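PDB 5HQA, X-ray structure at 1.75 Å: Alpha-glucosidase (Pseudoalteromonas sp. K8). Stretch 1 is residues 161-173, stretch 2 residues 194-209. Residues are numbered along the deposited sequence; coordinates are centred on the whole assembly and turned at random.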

ATOM      1  N   PRO A 161      -0.182  -9.147 -22.603  1.00 13.54           N
ATOM      2  CA  PRO A 161      -0.950  -8.165 -23.387  1.00 10.71           C
ATOM      3  C   PRO A 161      -2.134  -7.641 -22.587  1.00 10.56           C
ATOM      4  O   PRO A 161      -2.767  -8.382 -21.831  1.00 10.95           O
ATOM      5  CB  PRO A 161      -1.413  -8.971 -24.601  1.00 10.31           C
ATOM      6  CG  PRO A 161      -0.333 -10.036 -24.763  1.00 13.40           C
ATOM      7  CD  PRO A 161       0.090 -10.386 -23.360  1.00 12.81           C
ATOM      8  N   LEU A 162      -2.435  -6.349 -22.754  1.00  9.99           N
ATOM      9  CA  LEU A 162      -3.531  -5.748 -21.988  1.00 10.51           C
ATOM     10  C   LEU A 162      -4.855  -6.486 -22.211  1.00 12.12           C
ATOM     11  O   LEU A 162      -5.668  -6.604 -21.285  1.00 11.32           O
ATOM     12  CB  LEU A 162      -3.673  -4.271 -22.359  1.00  8.91           C
ATOM     13  CG  LEU A 162      -4.768  -3.456 -21.667  1.00 10.89           C
ATOM     14  CD1 LEU A 162      -4.562  -3.419 -20.160  1.00 11.19           C
ATOM     15  CD2 LEU A 162      -4.776  -2.032 -22.232  1.00 10.87           C
ATOM     16  N   ASN A 163      -5.081  -7.012 -23.419  1.00 10.26           N
ATOM     17  CA  ASN A 163      -6.351  -7.666 -23.690  1.00 11.42           C
ATOM     18  C   ASN A 163      -6.518  -8.983 -22.942  1.00 13.03           C
ATOM     19  O   ASN A 163      -7.624  -9.534 -22.958  1.00 13.67           O
ATOM     20  CB  ASN A 163      -6.511  -7.900 -25.188  1.00 11.42           C
ATOM     21  CG  ASN A 163      -6.867  -6.633 -25.935  1.00 15.19           C
ATOM     22  OD1 ASN A 163      -7.319  -5.654 -25.342  1.00 17.47           O
ATOM     23  ND2 ASN A 163      -6.667  -6.646 -27.237  1.00 14.51           N
ATOM     24  N   ASP A 164      -5.472  -9.491 -22.285  1.00 10.15           N
ATOM     25  CA  ASP A 164      -5.586 -10.715 -21.495  1.00 10.57           C
ATOM     26  C   ASP A 164      -5.900 -10.459 -20.026  1.00 13.60           C
ATOM     27  O   ASP A 164      -6.056 -11.427 -19.271  1.00 15.02           O
ATOM     28  CB  ASP A 164      -4.299 -11.536 -21.575  1.00 12.16           C
ATOM     29  CG  ASP A 164      -3.977 -11.975 -22.977  1.00 21.41           C
ATOM     30  OD1 ASP A 164      -2.811 -12.339 -23.219  1.00 25.07           O
ATOM     31  OD2 ASP A 164      -4.880 -11.940 -23.836  1.00 23.63           O
ATOM     32  N   ALA A 165      -5.971  -9.197 -19.596  1.00 11.54           N
ATOM     33  CA  ALA A 165      -6.227  -8.855 -18.192  1.00 11.01           C
ATOM     34  C   ALA A 165      -7.737  -8.813 -17.993  1.00 13.46           C
ATOM     35  O   ALA A 165      -8.374  -7.775 -18.173  1.00 13.59           O
ATOM     36  CB  ALA A 165      -5.579  -7.522 -17.832  1.00  8.65           C
ATOM     37  N   ALA A 166      -8.322  -9.956 -17.606  1.00 11.98           N
ATOM     38  CA  ALA A 166      -9.777 -10.092 -17.654  1.00  9.26           C
ATOM     39  C   ALA A 166     -10.464  -9.433 -16.460  1.00 12.72           C
ATOM     40  O   ALA A 166     -11.495  -8.763 -16.625  1.00 12.18           O
ATOM     41  CB  ALA A 166     -10.162 -11.571 -17.741  1.00  9.32           C
ATOM     42  N   LEU A 167      -9.921  -9.609 -15.256  1.00  8.27           N
ATOM     43  CA  LEU A 167     -10.591  -9.152 -14.043  1.00  7.75           C
ATOM     44  C   LEU A 167      -9.490  -8.886 -13.030  1.00 11.71           C
ATOM     45  O   LEU A 167      -8.854  -9.832 -12.557  1.00 12.34           O
ATOM     46  CB  LEU A 167     -11.580 -10.204 -13.535  1.00  9.76           C
ATOM     47  CG  LEU A 167     -12.491  -9.786 -12.378  1.00 11.09           C
ATOM     48  CD1 LEU A 167     -13.505  -8.738 -12.891  1.00 10.43           C
ATOM     49  CD2 LEU A 167     -13.194 -11.018 -11.762  1.00 10.82           C
ATOM     50  N   VAL A 168      -9.249  -7.613 -12.706  1.00  8.69           N
ATOM     51  CA  VAL A 168      -8.000  -7.221 -12.069  1.00  8.95           C
ATOM     52  C   VAL A 168      -8.258  -6.283 -10.898  1.00 11.08           C
ATOM     53  O   VAL A 168      -9.236  -5.524 -10.875  1.00  9.93           O
ATOM     54  CB  VAL A 168      -7.037  -6.562 -13.086  1.00  7.47           C
ATOM     55  CG1 VAL A 168      -6.754  -7.520 -14.246  1.00  7.76           C
ATOM     56  CG2 VAL A 168      -7.609  -5.240 -13.597  1.00  7.51           C
ATOM     57  N   HIS A 169      -7.363  -6.353  -9.912  1.00 11.24           N
ATOM     58  CA  HIS A 169      -7.336  -5.396  -8.820  1.00 10.28           C
ATOM     59  C   HIS A 169      -6.593  -4.134  -9.243  1.00 11.24           C
ATOM     60  O   HIS A 169      -5.835  -4.121 -10.219  1.00 10.52           O
ATOM     61  CB  HIS A 169      -6.666  -6.007  -7.583  1.00  9.36           C
ATOM     62  CG  HIS A 169      -7.590  -6.838  -6.752  1.00 11.03           C
ATOM     63  ND1 HIS A 169      -8.825  -6.384  -6.339  1.00 11.47           N
ATOM     64  CD2 HIS A 169      -7.464  -8.095  -6.259  1.00 11.21           C
ATOM     65  CE1 HIS A 169      -9.421  -7.325  -5.627  1.00 13.69           C
ATOM     66  NE2 HIS A 169      -8.614  -8.371  -5.557  1.00 11.89           N
ATOM     67  N   THR A 170      -6.817  -3.061  -8.492  1.00  9.82           N
ATOM     68  CA  THR A 170      -6.073  -1.826  -8.714  1.00  8.30           C
ATOM     69  C   THR A 170      -5.117  -1.604  -7.541  1.00 10.14           C
ATOM     70  O   THR A 170      -5.363  -2.113  -6.446  1.00 11.27           O
ATOM     71  CB  THR A 170      -7.020  -0.610  -8.876  1.00 11.24           C
ATOM     72  OG1 THR A 170      -7.515  -0.192  -7.592  1.00 12.30           O
ATOM     73  CG2 THR A 170      -8.197  -0.952  -9.802  1.00 11.25           C
ATOM     74  N   PRO A 171      -4.027  -0.837  -7.739  1.00 13.69           N
ATOM     75  CA  PRO A 171      -3.587  -0.090  -8.930  1.00 13.97           C
ATOM     76  C   PRO A 171      -3.312  -1.011 -10.106  1.00 15.42           C
ATOM     77  O   PRO A 171      -2.602  -2.019  -9.975  1.00 15.48           O
ATOM     78  CB  PRO A 171      -2.295   0.597  -8.461  1.00 11.41           C
ATOM     79  CG  PRO A 171      -2.427   0.652  -6.973  1.00 10.74           C
ATOM     80  CD  PRO A 171      -3.111  -0.624  -6.605  1.00 11.27           C
ATOM     81  N   PHE A 172      -3.909  -0.684 -11.240  1.00 10.56           N
ATOM     82  CA  PHE A 172      -3.808  -1.485 -12.454  1.00  9.74           C
ATOM     83  C   PHE A 172      -2.951  -0.692 -13.431  1.00 12.30           C
ATOM     84  O   PHE A 172      -3.392   0.345 -13.941  1.00 11.07           O
ATOM     85  CB  PHE A 172      -5.196  -1.765 -13.022  1.00  7.97           C
ATOM     86  CG  PHE A 172      -5.180  -2.469 -14.346  1.00 10.43           C
ATOM     87  CD1 PHE A 172      -4.474  -3.658 -14.506  1.00  9.59           C
ATOM     88  CD2 PHE A 172      -5.899  -1.967 -15.424  1.00 12.95           C
ATOM     89  CE1 PHE A 172      -4.476  -4.326 -15.732  1.00 11.80           C
ATOM     90  CE2 PHE A 172      -5.903  -2.628 -16.653  1.00 13.88           C
ATOM     91  CZ  PHE A 172      -5.192  -3.810 -16.803  1.00 12.84           C
ATOM     92  N   THR A 173      -1.732  -1.175 -13.681  1.00 10.03           N
ATOM     93  CA  THR A 173      -0.706  -0.433 -14.408  1.00  8.70           C
ATOM     94  C   THR A 173      -0.403  -1.089 -15.747  1.00 10.75           C
ATOM     95  O   THR A 173      -0.253  -2.312 -15.835  1.00 10.16           O
ATOM     96  CB  THR A 173       0.568  -0.352 -13.564  1.00  8.27           C
ATOM     97  OG1 THR A 173       0.268   0.346 -12.352  1.00 10.09           O
ATOM     98  CG2 THR A 173       1.684   0.378 -14.314  1.00  8.73           C
ATOM     99  N   ALA A 194     -15.251  -1.418  -3.000  1.00 10.61           N
ATOM    100  CA  ALA A 194     -14.047  -1.266  -3.808  1.00  9.82           C
ATOM    101  C   ALA A 194     -14.340  -1.560  -5.273  1.00 12.71           C
ATOM    102  O   ALA A 194     -15.188  -2.389  -5.609  1.00 12.51           O
ATOM    103  CB  ALA A 194     -12.928  -2.194  -3.326  1.00  8.87           C
ATOM    104  N   MET A 195     -13.608  -0.875  -6.147  1.00 10.13           N
ATOM    105  CA  MET A 195     -13.700  -1.081  -7.584  1.00  9.69           C
ATOM    106  C   MET A 195     -12.666  -2.114  -8.025  1.00 14.30           C
ATOM    107  O   MET A 195     -11.471  -1.972  -7.751  1.00 13.69           O
ATOM    108  CB  MET A 195     -13.482   0.241  -8.317  1.00 11.31           C
ATOM    109  CG  MET A 195     -13.527   0.136  -9.829  1.00 14.19           C
ATOM    110  SD  MET A 195     -13.263   1.768 -10.584  1.00 16.94           S
ATOM    111  CE  MET A 195     -11.523   2.077 -10.218  1.00 16.10           C
ATOM    112  N   VAL A 196     -13.138  -3.147  -8.696  1.00 10.31           N
ATOM    113  CA  VAL A 196     -12.336  -4.072  -9.479  1.00  9.83           C
ATOM    114  C   VAL A 196     -12.555  -3.703 -10.942  1.00 12.39           C
ATOM    115  O   VAL A 196     -13.585  -3.117 -11.284  1.00 13.00           O
ATOM    116  CB  VAL A 196     -12.807  -5.503  -9.132  1.00 13.66           C
ATOM    117  CG1 VAL A 196     -12.631  -6.465 -10.266  1.00 12.35           C
ATOM    118  CG2 VAL A 196     -12.166  -5.968  -7.814  1.00 11.05           C
ATOM    119  N   LEU A 197     -11.591  -3.996 -11.818  1.00  9.18           N
ATOM    120  CA  LEU A 197     -11.738  -3.656 -13.232  1.00  8.04           C
ATOM    121  C   LEU A 197     -12.046  -4.910 -14.037  1.00  9.90           C
ATOM    122  O   LEU A 197     -11.299  -5.889 -13.980  1.00 10.57           O
ATOM    123  CB  LEU A 197     -10.487  -2.972 -13.784  1.00  9.85           C
ATOM    124  CG  LEU A 197     -10.183  -1.623 -13.126  1.00 11.79           C
ATOM    125  CD1 LEU A 197      -8.900  -1.020 -13.692  1.00 12.11           C
ATOM    126  CD2 LEU A 197     -11.378  -0.677 -13.285  1.00 11.57           C
ATOM    127  N   ASN A 198     -13.125  -4.861 -14.813  1.00  8.91           N
ATOM    128  CA  ASN A 198     -13.642  -6.014 -15.542  1.00  8.58           C
ATOM    129  C   ASN A 198     -13.586  -5.668 -17.023  1.00  8.81           C
ATOM    130  O   ASN A 198     -14.321  -4.789 -17.480  1.00 10.46           O
ATOM    131  CB  ASN A 198     -15.072  -6.310 -15.079  1.00 10.45           C
ATOM    132  CG  ASN A 198     -15.681  -7.535 -15.736  1.00 11.76           C
ATOM    133  OD1 ASN A 198     -15.250  -7.987 -16.794  1.00 11.02           O
ATOM    134  ND2 ASN A 198     -16.723  -8.064 -15.106  1.00 13.33           N
ATOM    135  N   GLN A 199     -12.712  -6.334 -17.775  1.00  8.78           N
ATOM    136  CA  GLN A 199     -12.582  -6.018 -19.191  1.00  9.65           C
ATOM    137  C   GLN A 199     -13.783  -6.583 -19.946  1.00 12.37           C
ATOM    138  O   GLN A 199     -14.021  -7.798 -19.931  1.00 11.40           O
ATOM    139  CB  GLN A 199     -11.273  -6.559 -19.762  1.00 10.58           C
ATOM    140  CG  GLN A 199     -11.000  -5.985 -21.150  1.00  9.86           C
ATOM    141  CD  GLN A 199      -9.629  -6.322 -21.714  1.00 14.58           C
ATOM    142  OE1 GLN A 199      -9.350  -6.016 -22.872  1.00 16.06           O
ATOM    143  NE2 GLN A 199      -8.763  -6.939 -20.903  1.00 12.76           N
ATOM    144  N   ARG A 200     -14.544  -5.702 -20.598  1.00  8.84           N
ATOM    145  CA  ARG A 200     -15.741  -6.124 -21.314  1.00 10.40           C
ATOM    146  C   ARG A 200     -15.393  -6.317 -22.786  1.00 12.46           C
ATOM    147  O   ARG A 200     -14.659  -7.254 -23.123  1.00 12.90           O
ATOM    148  CB  ARG A 200     -16.864  -5.107 -21.086  1.00  9.38           C
ATOM    149  CG  ARG A 200     -17.142  -4.842 -19.590  1.00  9.09           C
ATOM    150  CD  ARG A 200     -17.220  -6.143 -18.756  1.00 10.57           C
ATOM    151  NE  ARG A 200     -18.269  -7.038 -19.247  1.00  9.80           N
ATOM    152  CZ  ARG A 200     -18.248  -8.363 -19.131  1.00  9.83           C
ATOM    153  NH1 ARG A 200     -17.223  -8.974 -18.549  1.00  9.65           N
ATOM    154  NH2 ARG A 200     -19.249  -9.081 -19.626  1.00  9.81           N
ATOM    155  N   ARG A 201     -15.880  -5.455 -23.679  1.00 11.72           N
ATOM    156  CA  ARG A 201     -15.325  -5.469 -25.024  1.00 11.03           C
ATOM    157  C   ARG A 201     -13.834  -5.146 -24.943  1.00 12.22           C
ATOM    158  O   ARG A 201     -13.378  -4.560 -23.959  1.00 13.04           O
ATOM    159  CB  ARG A 201     -16.071  -4.489 -25.920  1.00 11.04           C
ATOM    160  CG  ARG A 201     -17.378  -5.087 -26.416  1.00 14.90           C
ATOM    161  CD  ARG A 201     -18.188  -4.111 -27.211  1.00 19.53           C
ATOM    162  NE  ARG A 201     -19.456  -4.699 -27.626  1.00 23.02           N
ATOM    163  CZ  ARG A 201     -19.706  -5.149 -28.853  1.00 32.16           C
ATOM    164  NH1 ARG A 201     -18.770  -5.080 -29.793  1.00 35.08           N
ATOM    165  NH2 ARG A 201     -20.897  -5.665 -29.143  1.00 30.97           N
ATOM    166  N   PRO A 202     -13.044  -5.577 -25.928  1.00 14.80           N
ATOM    167  CA  PRO A 202     -11.579  -5.477 -25.795  1.00 14.84           C
ATOM    168  C   PRO A 202     -11.121  -4.067 -25.450  1.00 13.28           C
ATOM    169  O   PRO A 202     -11.499  -3.093 -26.107  1.00 14.68           O
ATOM    170  CB  PRO A 202     -11.072  -5.915 -27.171  1.00 16.09           C
ATOM    171  CG  PRO A 202     -12.132  -6.887 -27.637  1.00 18.32           C
ATOM    172  CD  PRO A 202     -13.433  -6.277 -27.169  1.00 16.10           C
ATOM    173  N   GLY A 203     -10.308  -3.964 -24.393  1.00 10.91           N
ATOM    174  CA  GLY A 203      -9.792  -2.695 -23.918  1.00 12.35           C
ATOM    175  C   GLY A 203     -10.749  -1.863 -23.085  1.00 14.59           C
ATOM    176  O   GLY A 203     -10.336  -0.817 -22.558  1.00 14.74           O
ATOM    177  N   VAL A 204     -12.005  -2.275 -22.936  1.00  9.47           N
ATOM    178  CA  VAL A 204     -12.999  -1.492 -22.208  1.00 10.70           C
ATOM    179  C   VAL A 204     -13.086  -2.060 -20.796  1.00 12.49           C
ATOM    180  O   VAL A 204     -13.750  -3.078 -20.559  1.00 12.71           O
ATOM    181  CB  VAL A 204     -14.365  -1.508 -22.900  1.00 11.20           C
ATOM    182  CG1 VAL A 204     -15.344  -0.626 -22.125  1.00  9.41           C
ATOM    183  CG2 VAL A 204     -14.241  -1.058 -24.352  1.00 11.54           C
ATOM    184  N   PHE A 205     -12.436  -1.400 -19.839  1.00 10.32           N
ATOM    185  CA  PHE A 205     -12.469  -1.856 -18.454  1.00  9.88           C
ATOM    186  C   PHE A 205     -13.631  -1.188 -17.729  1.00 13.53           C
ATOM    187  O   PHE A 205     -13.663   0.041 -17.591  1.00 14.59           O
ATOM    188  CB  PHE A 205     -11.133  -1.573 -17.773  1.00  8.96           C
ATOM    189  CG  PHE A 205     -10.019  -2.396 -18.332  1.00 11.25           C
ATOM    190  CD1 PHE A 205      -9.298  -1.952 -19.435  1.00 12.33           C
ATOM    191  CD2 PHE A 205      -9.737  -3.649 -17.804  1.00 10.86           C
ATOM    192  CE1 PHE A 205      -8.279  -2.733 -19.978  1.00 11.10           C
ATOM    193  CE2 PHE A 205      -8.723  -4.439 -18.338  1.00 10.52           C
ATOM    194  CZ  PHE A 205      -7.992  -3.983 -19.430  1.00 11.42           C
ATOM    195  N   GLN A 206     -14.592  -1.992 -17.285  1.00  9.65           N
ATOM    196  CA  GLN A 206     -15.765  -1.476 -16.596  1.00  9.92           C
ATOM    197  C   GLN A 206     -15.591  -1.636 -15.093  1.00 10.90           C
ATOM    198  O   GLN A 206     -15.076  -2.658 -14.627  1.00 10.00           O
ATOM    199  CB  GLN A 206     -17.020  -2.211 -17.065  1.00 10.53           C
ATOM    200  CG  GLN A 206     -18.338  -1.608 -16.609  1.00 11.12           C
ATOM    201  CD  GLN A 206     -19.501  -2.483 -17.049  1.00 16.38           C
ATOM    202  OE1 GLN A 206     -19.511  -3.688 -16.789  1.00 17.81           O
ATOM    203  NE2 GLN A 206     -20.469  -1.894 -17.731  1.00 18.73           N
ATOM    204  N   ALA A 207     -15.997  -0.611 -14.339  1.00 10.54           N
ATOM    205  CA  ALA A 207     -16.028  -0.715 -12.884  1.00 11.22           C
ATOM    206  C   ALA A 207     -16.873  -1.910 -12.467  1.00 13.60           C
ATOM    207  O   ALA A 207     -17.992  -2.104 -12.957  1.00 13.97           O
ATOM    208  CB  ALA A 207     -16.588   0.569 -12.263  1.00 12.13           C
ATOM    209  N   ASP A 208     -16.323  -2.722 -11.572  1.00 11.28           N
ATOM    210  CA  ASP A 208     -16.980  -3.928 -11.075  1.00 11.40           C
ATOM    211  C   ASP A 208     -16.912  -3.832  -9.551  1.00 11.24           C
ATOM    212  O   ASP A 208     -15.871  -4.119  -8.956  1.00 11.52           O
ATOM    213  CB  ASP A 208     -16.275  -5.169 -11.625  1.00 13.14           C
ATOM    214  CG  ASP A 208     -16.993  -6.465 -11.286  1.00 19.15           C
ATOM    215  OD1 ASP A 208     -17.545  -6.579 -10.168  1.00 17.93           O
ATOM    216  OD2 ASP A 208     -16.982  -7.388 -12.137  1.00 22.01           O
ATOM    217  N   LEU A 209     -17.995  -3.381  -8.922  1.00 10.55           N
ATOM    218  CA  LEU A 209     -17.973  -3.082  -7.494  1.00 11.09           C
ATOM    219  C   LEU A 209     -18.098  -4.367  -6.686  1.00 11.89           C
ATOM    220  O   LEU A 209     -18.965  -5.195  -6.960  1.00 12.50           O
ATOM    221  CB  LEU A 209     -19.104  -2.121  -7.131  1.00  9.50           C
ATOM    222  CG  LEU A 209     -19.036  -0.756  -7.818  1.00  9.60           C
ATOM    223  CD1 LEU A 209     -20.133   0.143  -7.283  1.00 11.13           C
ATOM    224  CD2 LEU A 209     -17.662  -0.099  -7.606  1.00  9.36           C
TER
HETATM  225  O   HOH W   1     -13.045  -9.803 -18.602  1.00 19.37           O
HETATM  226  O   HOH W   2      -9.382  -3.562  -6.659  1.00 13.26           O

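A single glutamine side chain does the work of several backbone groups in this contact. Gln199, fully extended with chi1 and chi2 both t, reaches across to stretch 1 and uses its amide nitrogen twice: NE2 donates to Leu162 O at 3.1 Å and to Ala165 O at 2.9 Å. At the other end of the same amide, Gln199 OE1 accepts a hydrogen bond from Gly203 N at 2.7 Å. The primary amide thus ties the 3-10 segment 162-164 and the residue after it to the turn that links the two strands of stretch 2. That turn, type II from Arg201 to Val204, places Gly203 at a phi of 79°, a value that by itself favours glycine.

The general principle is that a short strand can be extended by side-chain bonding where its backbone departs from the sheet. Within stretch 2, residues 195-199 and 204-209 form a hairpin, and Leu167 and Val168 add to it antiparallel to the first of these strands. Val168 and Leu197 form the hydrogen-bonded pair: Val168 N donates to Leu197 O, and Leu197 N to Val168 O, each at 3.0 Å. Two residues along, Gln199 N donates to Ala166 O, also at 3.0 Å. Between these links lies the non-hydrogen-bonded pair Leu167 and Asn198, whose CA atoms approach to 4.6 Å; here Leu167 CA makes a C-H...O contact with Leu197 O at 3.3 Å.

The alternation of the strands sorts the side chains by face. On the face of Val168 and Leu197, Val168 CG2 lies 3.7 Å from Leu197 CB, and the packing continues to Phe172, whose CD2 is 3.6 Å from Leu197 CD1. Phe172 also meets Phe205: its CE2 sits over one face of that ring, 3.7 Å from Phe205 CZ, although the ring planes are inclined at 55°. Leu162 extends this apolar cluster, with CD1 3.6 Å from Phe205 CZ. These contacts are buried and rest on shape and the exclusion of water.

The face carrying Leu167 and Asn198 is more mixed. Leu167 CD1 packs 3.6 Å from Val196 CG1 and equally close to Asn198 CB, while Asn198 ND2 donates to Asp208 OD2 at 3.1 Å, bracing the hairpin beside the leucine.

Water completes the seam where direct pairing stops. Water 2 accepts from Thr170 N at 3.2 Å and donates to Met195 O at 2.8 Å, bridging backbones just beyond the Val168 and Leu197 pair.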